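Local coordinates for putative acetyltransferase (Clostridium difficile, PDB 3DSB), which probably transfers acyl groups, most likely acetyl from acetyl-CoA as in other members of the GNAT acetyltransferase family, to a substrate not yet identified, at residues L6-A12 with Y57-F63; A21-Y25 with M38-T42; D64-A68 with V92-Y96. All coordinates share one frame. Residue numbers count along the deposited sequence, not the author numbering.

Overall arrangement
Contacts 1 and 3 belong to the same sheet: in contact 1 the edge strand 7-11 pairs with strand 56-62, and in contact 3 the next strand, 65-77, meets the end of strand 82-92 and the loop beyond. Tyr60 joins the two through backbone bonds to Val67 and Ala68. Contact 2 lies between helices 17-32 and 38-50, yet its Phe23 packs on Val67 and Ala68. Contact 1 runs from exposed Leu6, Ile7 and Phe63 to buried Tyr57-Thr61, its backbone hydrogen bonds joined by waters bridging polar groups along its margin. Contact 2 sets buried Ala21, Asn24 and Leu41 beside exposed Met38, by apolar and selenium-aromatic packing; contact 3, buried except towards Lys65 and Tyr96, combines one backbone hydrogen bond with a CH-pi contact.

Contact 1 (L6-A12 with Y57-F63); sequences LIEIREA and YHVYTVF
Extended strands 7-11 and 57-62 run antiparallel, their axes 4.6 Å apart at 157°. Glu8-Thr61 and Arg10-Val59 are hydrogen-bonded pairs: Glu8 N to Thr61 O 3.2 Å, Thr61 N to Glu8 O 2.9 Å, Arg10 N to Val59 O 3.0 Å, Val59 N to Arg10 O 2.9 Å. Phe63 N to Leu6 O (2.8 Å) and Ala12 N to Tyr57 O (2.9 Å) continue the pairing at the two ends. Ile7-Val62, Ile9-Tyr60 and Glu11-His58 (CA to CA 4.3 Å) are non-hydrogen-bonded pairs.

Ile7, Ile9, Tyr60 and Val62 share one face, with Ile9 CG1 3.7 Å from Tyr60 CD1. On the other, Val59 CG2 covers the Arg10 guanidinium, a water bridges Glu8 OE1, Arg10 NE and Thr61 OG1, and Arg10 salt-bridges Asp16. At the strand ends, Leu6 CD2 makes a CH-pi contact 4.1 Å from the Phe63 ring centroid.

Helices 17-32 and 38-50 form the connection, as expected of the first two GNAT strands; apolar Ile9 and Tyr60 suit the face under helix 101-115, Ala12 and Val59 that under helix 17-32.

Contact 2 (A21-Y25 with M38-T42); sequences AKFNY and MDVLT
This is a helix-helix contact between two consecutive helices, 17-32 and 38-50. Both segments are regular alpha-helix, with i to i+4 bonds Tyr25 N to Ala21 O and Thr42 N to Met38 O, each 2.9 Å; their axes approach to 10.1 Å at 124°, so the chain directions are obliquely opposed. Ala21 CA comes nearest Thr42 CA (5.8 Å), the small alanine permitting the close approach, whereas Tyr25 CA and Met38 CA stand 7.6 Å apart.

Leu41 (chi1 t, chi2 p) points toward helix 17-32. Its CD2 lies 3.3 Å from Ala21 O and 4.1 Å from Tyr25 CB, while its CD1 lies 4.0 Å from Asn24 CB. Met38, present as selenomethionine and m at all three chi angles, folds back so that SE is 3.8 Å from Tyr25 CD1 and 4.7 Å from the ring centroid, an oblique Met-aromatic contact; its long flexible chain spans the wider gap. Thr42 OG1 bonds to Met38 O at 2.8 Å, satisfying its hydroxyl within the helix.

Asn24 bonds to Ile20 O and Gln69, and to Trp79 of the second subunit, on which Leu41 also packs. The pair corresponds to the two helices that follow the first strand in the GNAT fold.

Contact 3 (D64-A68 with V92-Y96); sequences DKVVA and VDKEY
Val67 lays its CG1 over the face of the Tyr96 ring, 3.5 Å from the centroid and 10° off the normal, a well-centred CH-pi contact. A classic beta bulge underlies it: Val67 and Ala68 both face Tyr60 of strand 56-62, and Val67 has psi near -5° instead of an extended value. Segment 92-96 leads from strand 82-92 towards helix 101-115, the connection that in GNAT relatives probably helps bind the pyrophosphate of acetyl-CoA.

Ala68 and Val92 form an antiparallel non-hydrogen-bonded pair, CA to CA 4.3 Å; alanine's CB, 4.1 Å from Val92 CG2, leaves room for Ile101 and Leu105 of helix 101-115. Beyond Val92 the chain turns: Asp93 (chi1 t) makes an Asx turn, its OD1 accepting from Glu95 N at 2.9 Å, and Tyr96 N reaches Asp93 O at 2.9 Å, which brings the Tyr96 ring (chi1 m) back over Val67. Lys65, t at chi1 to chi3 and turned at chi4 (p), sets its CD 3.6 Å from Tyr96 OH. The two segments are tied by Asp93 N donating to Val67 O at 2.8 Å.

Contact 1 (L6-A12 with Y57-F63)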
loop_
_atom_site.group_PDB
_atom_site.type_symbol
_atom_site.label_atom_id
_atom_site.label_comp_id
_atom_site.label_asym_id
_atom_site.label_seq_id
_atom_site.Cartn_x
_atom_site.Cartn_y
_atom_site.Cartn_z
ATOM N N LEU A 6 -18.869 -27.860 -2.017
ATOM C CA LEU A 6 -18.345 -28.494 -0.821
ATOM C C LEU A 6 -17.079 -27.802 -0.307
ATOM O O LEU A 6 -16.969 -27.505 0.872
ATOM C CB LEU A 6 -18.079 -29.983 -1.053
ATOM C CG LEU A 6 -19.338 -30.711 -1.502
ATOM C CD1 LEU A 6 -18.989 -32.175 -1.651
ATOM C CD2 LEU A 6 -20.442 -30.517 -0.491
ATOM N N ILE A 7 -16.146 -27.565 -1.213
ATOM C CA ILE A 7 -14.977 -26.759 -0.896
ATOM C C ILE A 7 -14.919 -25.581 -1.850
ATOM O O ILE A 7 -15.039 -25.715 -3.071
ATOM C CB ILE A 7 -13.688 -27.597 -1.023
ATOM C CG1 ILE A 7 -13.649 -28.726 0.038
ATOM C CG2 ILE A 7 -12.465 -26.693 -0.920
ATOM C CD1 ILE A 7 -12.472 -29.728 -0.120
ATOM N N GLU A 8 -14.688 -24.402 -1.289
ATOM C CA GLU A 8 -14.585 -23.240 -2.154
ATOM C C GLU A 8 -13.791 -22.156 -1.504
ATOM O O GLU A 8 -13.586 -22.154 -0.285
ATOM C CB GLU A 8 -15.958 -22.670 -2.502
ATOM C CG GLU A 8 -16.696 -21.969 -1.379
ATOM C CD GLU A 8 -18.012 -21.321 -1.837
ATOM O OE1 GLU A 8 -18.765 -20.836 -0.979
ATOM O OE2 GLU A 8 -18.284 -21.317 -3.054
ATOM N N ILE A 9 -13.370 -21.241 -2.354
ATOM C CA ILE A 9 -12.828 -19.975 -1.890
ATOM C C ILE A 9 -13.880 -18.930 -2.231
ATOM O O ILE A 9 -14.406 -18.904 -3.356
ATOM C CB ILE A 9 -11.464 -19.669 -2.570
ATOM C CG1 ILE A 9 -10.371 -20.653 -2.113
ATOM C CG2 ILE A 9 -11.021 -18.209 -2.252
ATOM C CD1 ILE A 9 -9.106 -20.644 -2.981
ATOM N N ARG A 10 -14.190 -18.070 -1.273
ATOM C CA ARG A 10 -15.171 -17.035 -1.492
ATOM C C ARG A 10 -14.739 -15.777 -0.760
ATOM O O ARG A 10 -13.952 -15.811 0.197
ATOM C CB ARG A 10 -16.539 -17.454 -0.948
ATOM C CG ARG A 10 -16.578 -17.844 0.560
ATOM C CD ARG A 10 -18.015 -17.855 1.125
ATOM N NE ARG A 10 -18.082 -18.299 2.514
ATOM C CZ ARG A 10 -17.873 -17.529 3.578
ATOM N NH1 ARG A 10 -17.525 -16.236 3.439
ATOM N NH2 ARG A 10 -17.954 -18.072 4.788
ATOM N N GLU A 11 -15.321 -14.670 -1.168
ATOM C CA GLU A 11 -15.144 -13.445 -0.417
ATOM C C GLU A 11 -15.696 -13.635 0.998
ATOM O O GLU A 11 -16.705 -14.335 1.230
ATOM C CB GLU A 11 -15.855 -12.291 -1.146
ATOM C CG GLU A 11 -15.165 -11.923 -2.468
ATOM C CD GLU A 11 -15.735 -10.679 -3.180
ATOM O OE1 GLU A 11 -16.663 -10.051 -2.630
ATOM O OE2 GLU A 11 -15.216 -10.357 -4.284
ATOM N N ALA A 12 -15.051 -13.006 1.984
ATOM C CA ALA A 12 -15.575 -13.058 3.340
ATOM C C ALA A 12 -16.899 -12.304 3.462
ATOM O O ALA A 12 -17.231 -11.485 2.606
ATOM C CB ALA A 12 -14.526 -12.499 4.333
ATOM N N TYR A 57 -10.864 -9.753 2.184
ATOM C CA TYR A 57 -10.572 -11.099 2.648
ATOM C C TYR A 57 -11.242 -12.094 1.743
ATOM O O TYR A 57 -12.406 -11.904 1.332
ATOM C CB TYR A 57 -11.120 -11.347 4.046
ATOM C CG TYR A 57 -10.561 -10.482 5.132
ATOM C CD1 TYR A 57 -9.357 -10.789 5.730
ATOM C CD2 TYR A 57 -11.331 -9.449 5.674
ATOM C CE1 TYR A 57 -8.873 -9.999 6.807
ATOM C CE2 TYR A 57 -10.874 -8.665 6.701
ATOM C CZ TYR A 57 -9.640 -8.954 7.284
ATOM O OH TYR A 57 -9.221 -8.139 8.311
ATOM N N HIS A 58 -10.528 -13.189 1.481
ATOM C CA HIS A 58 -11.133 -14.399 0.928
ATOM C C HIS A 58 -10.883 -15.504 1.940
ATOM O O HIS A 58 -9.817 -15.552 2.590
ATOM C CB HIS A 58 -10.526 -14.791 -0.428
ATOM C CG HIS A 58 -10.883 -13.856 -1.538
ATOM N ND1 HIS A 58 -10.256 -12.637 -1.707
ATOM C CD2 HIS A 58 -11.839 -13.924 -2.501
ATOM C CE1 HIS A 58 -10.789 -12.010 -2.745
ATOM N NE2 HIS A 58 -11.754 -12.762 -3.240
ATOM N N VAL A 59 -11.843 -16.418 2.044
ATOM C CA VAL A 59 -11.727 -17.535 2.954
ATOM C C VAL A 59 -11.907 -18.837 2.173
ATOM O O VAL A 59 -12.627 -18.900 1.151
ATOM C CB VAL A 59 -12.797 -17.452 4.081
ATOM C CG1 VAL A 59 -12.460 -16.316 5.034
ATOM C CG2 VAL A 59 -14.247 -17.275 3.513
ATOM N N TYR A 60 -11.187 -19.839 2.675
ATOM C CA TYR A 60 -11.282 -21.221 2.171
ATOM C C TYR A 60 -12.231 -21.975 3.099
ATOM O O TYR A 60 -12.058 -21.956 4.304
ATOM C CB TYR A 60 -9.891 -21.830 2.177
ATOM C CG TYR A 60 -9.739 -23.162 1.480
ATOM C CD1 TYR A 60 -9.138 -23.240 0.221
ATOM C CD2 TYR A 60 -10.132 -24.340 2.111
ATOM C CE1 TYR A 60 -8.971 -24.479 -0.427
ATOM C CE2 TYR A 60 -9.950 -25.553 1.501
ATOM C CZ TYR A 60 -9.361 -25.621 0.250
ATOM O OH TYR A 60 -9.197 -26.853 -0.333
ATOM N N THR A 61 -13.296 -22.556 2.526
ATOM C CA THR A 61 -14.294 -23.235 3.365
ATOM C C THR A 61 -14.454 -24.691 2.969
ATOM O O THR A 61 -14.309 -25.059 1.787
ATOM C CB THR A 61 -15.692 -22.526 3.306
ATOM O OG1 THR A 61 -16.265 -22.675 2.003
ATOM C CG2 THR A 61 -15.549 -21.023 3.626
ATOM N N VAL A 62 -14.759 -25.499 3.975
ATOM C CA VAL A 62 -14.934 -26.939 3.786
ATOM C C VAL A 62 -16.245 -27.300 4.457
ATOM O O VAL A 62 -16.354 -27.206 5.669
ATOM C CB VAL A 62 -13.770 -27.723 4.424
ATOM C CG1 VAL A 62 -14.017 -29.247 4.297
ATOM C CG2 VAL A 62 -12.395 -27.322 3.793
ATOM N N PHE A 63 -17.245 -27.691 3.651
ATOM C CA PHE A 63 -18.609 -27.915 4.182
ATOM C C PHE A 63 -19.038 -26.752 5.052
ATOM O O PHE A 63 -19.532 -26.936 6.178
ATOM C CB PHE A 63 -18.718 -29.254 4.934
ATOM C CG PHE A 63 -18.839 -30.445 4.016
ATOM C CD1 PHE A 63 -17.729 -30.914 3.299
ATOM C CD2 PHE A 63 -20.080 -31.092 3.846
ATOM C CE1 PHE A 63 -17.821 -31.982 2.445
ATOM C CE2 PHE A 63 -20.160 -32.223 3.003
ATOM C CZ PHE A 63 -19.022 -32.645 2.301
HETATM O O HOH W 1 -17.797 -25.003 1.840
HETATM O O HOH W 2 -18.445 -21.018 1.790
HETATM O O HOH W 3 -13.207 -12.294 -5.409
#

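Contact 2 (A21-Y25 with M38-T42)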
loop_
_atom_site.group_PDB
_atom_site.type_symbol
_atom_site.label_atom_id
_atom_site.label_comp_id
_atom_site.label_asym_id
_atom_site.label_seq_id
_atom_site.Cartn_x
_atom_site.Cartn_y
_atom_site.Cartn_z
ATOM N N ALA A 21 -10.771 -12.754 12.841
ATOM C CA ALA A 21 -10.031 -12.096 13.908
ATOM C C ALA A 21 -9.191 -13.174 14.658
ATOM O O ALA A 21 -7.989 -12.970 14.893
ATOM C CB ALA A 21 -10.975 -11.325 14.853
ATOM N N LYS A 22 -9.780 -14.338 14.983
ATOM C CA LYS A 22 -9.008 -15.363 15.663
ATOM C C LYS A 22 -7.806 -15.804 14.796
ATOM O O LYS A 22 -6.693 -15.970 15.293
ATOM C CB LYS A 22 -9.921 -16.563 15.994
ATOM C CG LYS A 22 -9.205 -17.796 16.502
ATOM C CD LYS A 22 -10.197 -18.922 16.756
ATOM C CE LYS A 22 -10.672 -19.511 15.444
ATOM N NZ LYS A 22 -11.423 -20.788 15.718
ATOM N N PHE A 23 -8.035 -15.992 13.496
ATOM C CA PHE A 23 -6.952 -16.424 12.616
ATOM C C PHE A 23 -5.820 -15.391 12.592
ATOM O O PHE A 23 -4.621 -15.734 12.592
ATOM C CB PHE A 23 -7.452 -16.586 11.182
ATOM C CG PHE A 23 -8.235 -17.850 10.917
ATOM C CD1 PHE A 23 -8.434 -18.811 11.897
ATOM C CD2 PHE A 23 -8.729 -18.069 9.630
ATOM C CE1 PHE A 23 -9.141 -20.008 11.603
ATOM C CE2 PHE A 23 -9.463 -19.235 9.329
ATOM C CZ PHE A 23 -9.649 -20.191 10.313
ATOM N N ASN A 24 -6.190 -14.109 12.601
ATOM C CA ASN A 24 -5.160 -13.077 12.573
ATOM C C ASN A 24 -4.376 -12.973 13.875
ATOM O O ASN A 24 -3.144 -12.783 13.837
ATOM C CB ASN A 24 -5.781 -11.753 12.160
ATOM C CG ASN A 24 -5.811 -11.622 10.663
ATOM O OD1 ASN A 24 -4.793 -11.257 10.047
ATOM N ND2 ASN A 24 -6.932 -12.008 10.052
ATOM N N TYR A 25 -5.076 -13.146 15.000
ATOM C CA TYR A 25 -4.421 -13.230 16.299
ATOM C C TYR A 25 -3.430 -14.392 16.245
ATOM O O TYR A 25 -2.234 -14.238 16.634
ATOM C CB TYR A 25 -5.433 -13.423 17.429
ATOM C CG TYR A 25 -4.777 -13.529 18.774
ATOM C CD1 TYR A 25 -4.541 -12.385 19.535
ATOM C CD2 TYR A 25 -4.372 -14.749 19.267
ATOM C CE1 TYR A 25 -3.923 -12.459 20.762
ATOM C CE2 TYR A 25 -3.734 -14.842 20.502
ATOM C CZ TYR A 25 -3.514 -13.697 21.241
ATOM O OH TYR A 25 -2.886 -13.771 22.480
HETATM N N MSE A 38 -7.082 -7.612 21.023
HETATM C CA MSE A 38 -8.269 -8.108 20.346
HETATM C C MSE A 38 -9.331 -7.067 20.135
HETATM O O MSE A 38 -10.101 -7.180 19.191
HETATM C CB MSE A 38 -8.886 -9.310 21.080
HETATM C CG MSE A 38 -8.076 -10.601 20.994
HETATM SE SE MSE A 38 -8.157 -11.361 19.190
HETATM C CE MSE A 38 -10.078 -11.654 19.030
ATOM N N ASP A 39 -9.388 -6.053 21.000
ATOM C CA ASP A 39 -10.358 -4.983 20.776
ATOM C C ASP A 39 -10.001 -4.272 19.463
ATOM O O ASP A 39 -10.858 -4.053 18.604
ATOM C CB ASP A 39 -10.350 -3.986 21.955
ATOM C CG ASP A 39 -11.409 -2.933 21.813
ATOM O OD1 ASP A 39 -12.581 -3.297 21.726
ATOM O OD2 ASP A 39 -11.049 -1.736 21.712
ATOM N N VAL A 40 -8.727 -3.915 19.329
ATOM C CA VAL A 40 -8.272 -3.196 18.144
ATOM C C VAL A 40 -8.394 -4.044 16.878
ATOM O O VAL A 40 -8.903 -3.574 15.843
ATOM C CB VAL A 40 -6.805 -2.735 18.332
ATOM C CG1 VAL A 40 -6.252 -2.119 17.072
ATOM C CG2 VAL A 40 -6.704 -1.773 19.526
ATOM N N LEU A 41 -7.959 -5.300 16.972
ATOM C CA LEU A 41 -7.995 -6.196 15.820
ATOM C C LEU A 41 -9.441 -6.426 15.364
ATOM O O LEU A 41 -9.735 -6.423 14.169
ATOM C CB LEU A 41 -7.323 -7.524 16.180
ATOM C CG LEU A 41 -7.482 -8.660 15.166
ATOM C CD1 LEU A 41 -6.802 -8.276 13.826
ATOM C CD2 LEU A 41 -6.857 -9.940 15.740
ATOM N N THR A 42 -10.344 -6.661 16.323
ATOM C CA THR A 42 -11.751 -6.901 15.953
ATOM C C THR A 42 -12.309 -5.716 15.175
ATOM O O THR A 42 -12.960 -5.884 14.149
ATOM C CB THR A 42 -12.571 -7.251 17.197
ATOM O OG1 THR A 42 -12.054 -8.494 17.726
ATOM C CG2 THR A 42 -14.067 -7.397 16.791
#

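Contact 3 (D64-A68 with V92-Y96)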
loop_
_atom_site.group_PDB
_atom_site.type_symbol
_atom_site.label_atom_id
_atom_site.label_comp_id
_atom_site.label_asym_id
_atom_site.label_seq_id
_atom_site.Cartn_x
_atom_site.Cartn_y
_atom_site.Cartn_z
ATOM N N ASP A 64 -18.773 -25.550 4.516
ATOM C CA ASP A 64 -19.145 -24.265 5.129
ATOM C C ASP A 64 -18.272 -23.776 6.263
ATOM O O ASP A 64 -18.440 -22.635 6.700
ATOM C CB ASP A 64 -20.614 -24.236 5.566
ATOM C CG ASP A 64 -21.568 -24.551 4.424
ATOM O OD1 ASP A 64 -21.325 -24.106 3.273
ATOM O OD2 ASP A 64 -22.567 -25.277 4.706
ATOM N N LYS A 65 -17.358 -24.618 6.746
ATOM C CA LYS A 65 -16.449 -24.216 7.821
ATOM C C LYS A 65 -15.282 -23.428 7.246
ATOM O O LYS A 65 -14.597 -23.925 6.351
ATOM C CB LYS A 65 -15.912 -25.457 8.528
ATOM C CG LYS A 65 -14.987 -25.160 9.686
ATOM C CD LYS A 65 -14.501 -26.467 10.321
ATOM C CE LYS A 65 -13.418 -26.208 11.373
ATOM N NZ LYS A 65 -13.807 -25.169 12.374
ATOM N N VAL A 66 -15.079 -22.213 7.753
ATOM C CA VAL A 66 -13.949 -21.406 7.334
ATOM C C VAL A 66 -12.679 -21.977 7.991
ATOM O O VAL A 66 -12.600 -22.031 9.221
ATOM C CB VAL A 66 -14.139 -19.953 7.759
ATOM C CG1 VAL A 66 -12.808 -19.191 7.609
ATOM C CG2 VAL A 66 -15.262 -19.301 6.953
ATOM N N VAL A 67 -11.687 -22.376 7.182
ATOM C CA VAL A 67 -10.469 -22.985 7.697
ATOM C C VAL A 67 -9.181 -22.230 7.283
ATOM O O VAL A 67 -8.084 -22.607 7.691
ATOM C CB VAL A 67 -10.336 -24.468 7.278
ATOM C CG1 VAL A 67 -11.563 -25.267 7.733
ATOM C CG2 VAL A 67 -10.200 -24.599 5.774
ATOM N N ALA A 68 -9.314 -21.191 6.444
ATOM C CA ALA A 68 -8.145 -20.366 6.077
ATOM C C ALA A 68 -8.587 -19.059 5.516
ATOM O O ALA A 68 -9.737 -18.903 5.108
ATOM C CB ALA A 68 -7.269 -21.088 5.068
ATOM N N VAL A 92 -3.726 -20.551 7.758
ATOM C CA VAL A 92 -4.437 -21.818 7.610
ATOM C C VAL A 92 -4.584 -22.411 9.013
ATOM O O VAL A 92 -3.584 -22.577 9.729
ATOM C CB VAL A 92 -3.650 -22.814 6.706
ATOM C CG1 VAL A 92 -4.441 -24.176 6.569
ATOM C CG2 VAL A 92 -3.373 -22.228 5.339
ATOM N N ASP A 93 -5.814 -22.730 9.402
ATOM C CA ASP A 93 -6.093 -23.422 10.668
ATOM C C ASP A 93 -5.215 -24.668 10.785
ATOM O O ASP A 93 -5.055 -25.420 9.813
ATOM C CB ASP A 93 -7.591 -23.793 10.628
ATOM C CG ASP A 93 -8.090 -24.528 11.849
ATOM O OD1 ASP A 93 -7.452 -25.489 12.345
ATOM O OD2 ASP A 93 -9.200 -24.141 12.263
ATOM N N LYS A 94 -4.628 -24.858 11.966
ATOM C CA LYS A 94 -3.662 -25.951 12.131
ATOM C C LYS A 94 -4.191 -27.332 11.785
ATOM O O LYS A 94 -3.391 -28.202 11.394
ATOM C CB LYS A 94 -3.094 -25.982 13.554
ATOM C CG LYS A 94 -2.107 -24.860 13.822
ATOM C CD LYS A 94 -1.513 -24.972 15.224
ATOM C CE LYS A 94 -0.467 -23.903 15.495
ATOM N NZ LYS A 94 -0.068 -23.893 16.947
ATOM N N GLU A 95 -5.492 -27.545 11.952
ATOM C CA GLU A 95 -6.077 -28.875 11.688
ATOM C C GLU A 95 -6.233 -29.140 10.181
ATOM O O GLU A 95 -6.653 -30.254 9.779
ATOM C CB GLU A 95 -7.443 -28.954 12.329
ATOM C CG GLU A 95 -7.459 -28.895 13.854
ATOM C CD GLU A 95 -8.874 -29.086 14.383
ATOM O OE1 GLU A 95 -9.418 -30.201 14.223
ATOM O OE2 GLU A 95 -9.449 -28.129 14.942
ATOM N N TYR A 96 -5.904 -28.132 9.351
ATOM C CA TYR A 96 -6.098 -28.237 7.910
ATOM C C TYR A 96 -4.814 -27.995 7.116
ATOM O O TYR A 96 -4.857 -27.810 5.913
ATOM C CB TYR A 96 -7.242 -27.298 7.453
ATOM C CG TYR A 96 -8.565 -27.754 8.017
ATOM C CD1 TYR A 96 -9.378 -28.627 7.297
ATOM C CD2 TYR A 96 -8.978 -27.364 9.301
ATOM C CE1 TYR A 96 -10.588 -29.053 7.819
ATOM C CE2 TYR A 96 -10.183 -27.799 9.843
ATOM C CZ TYR A 96 -10.971 -28.678 9.082
ATOM O OH TYR A 96 -12.166 -29.160 9.571
#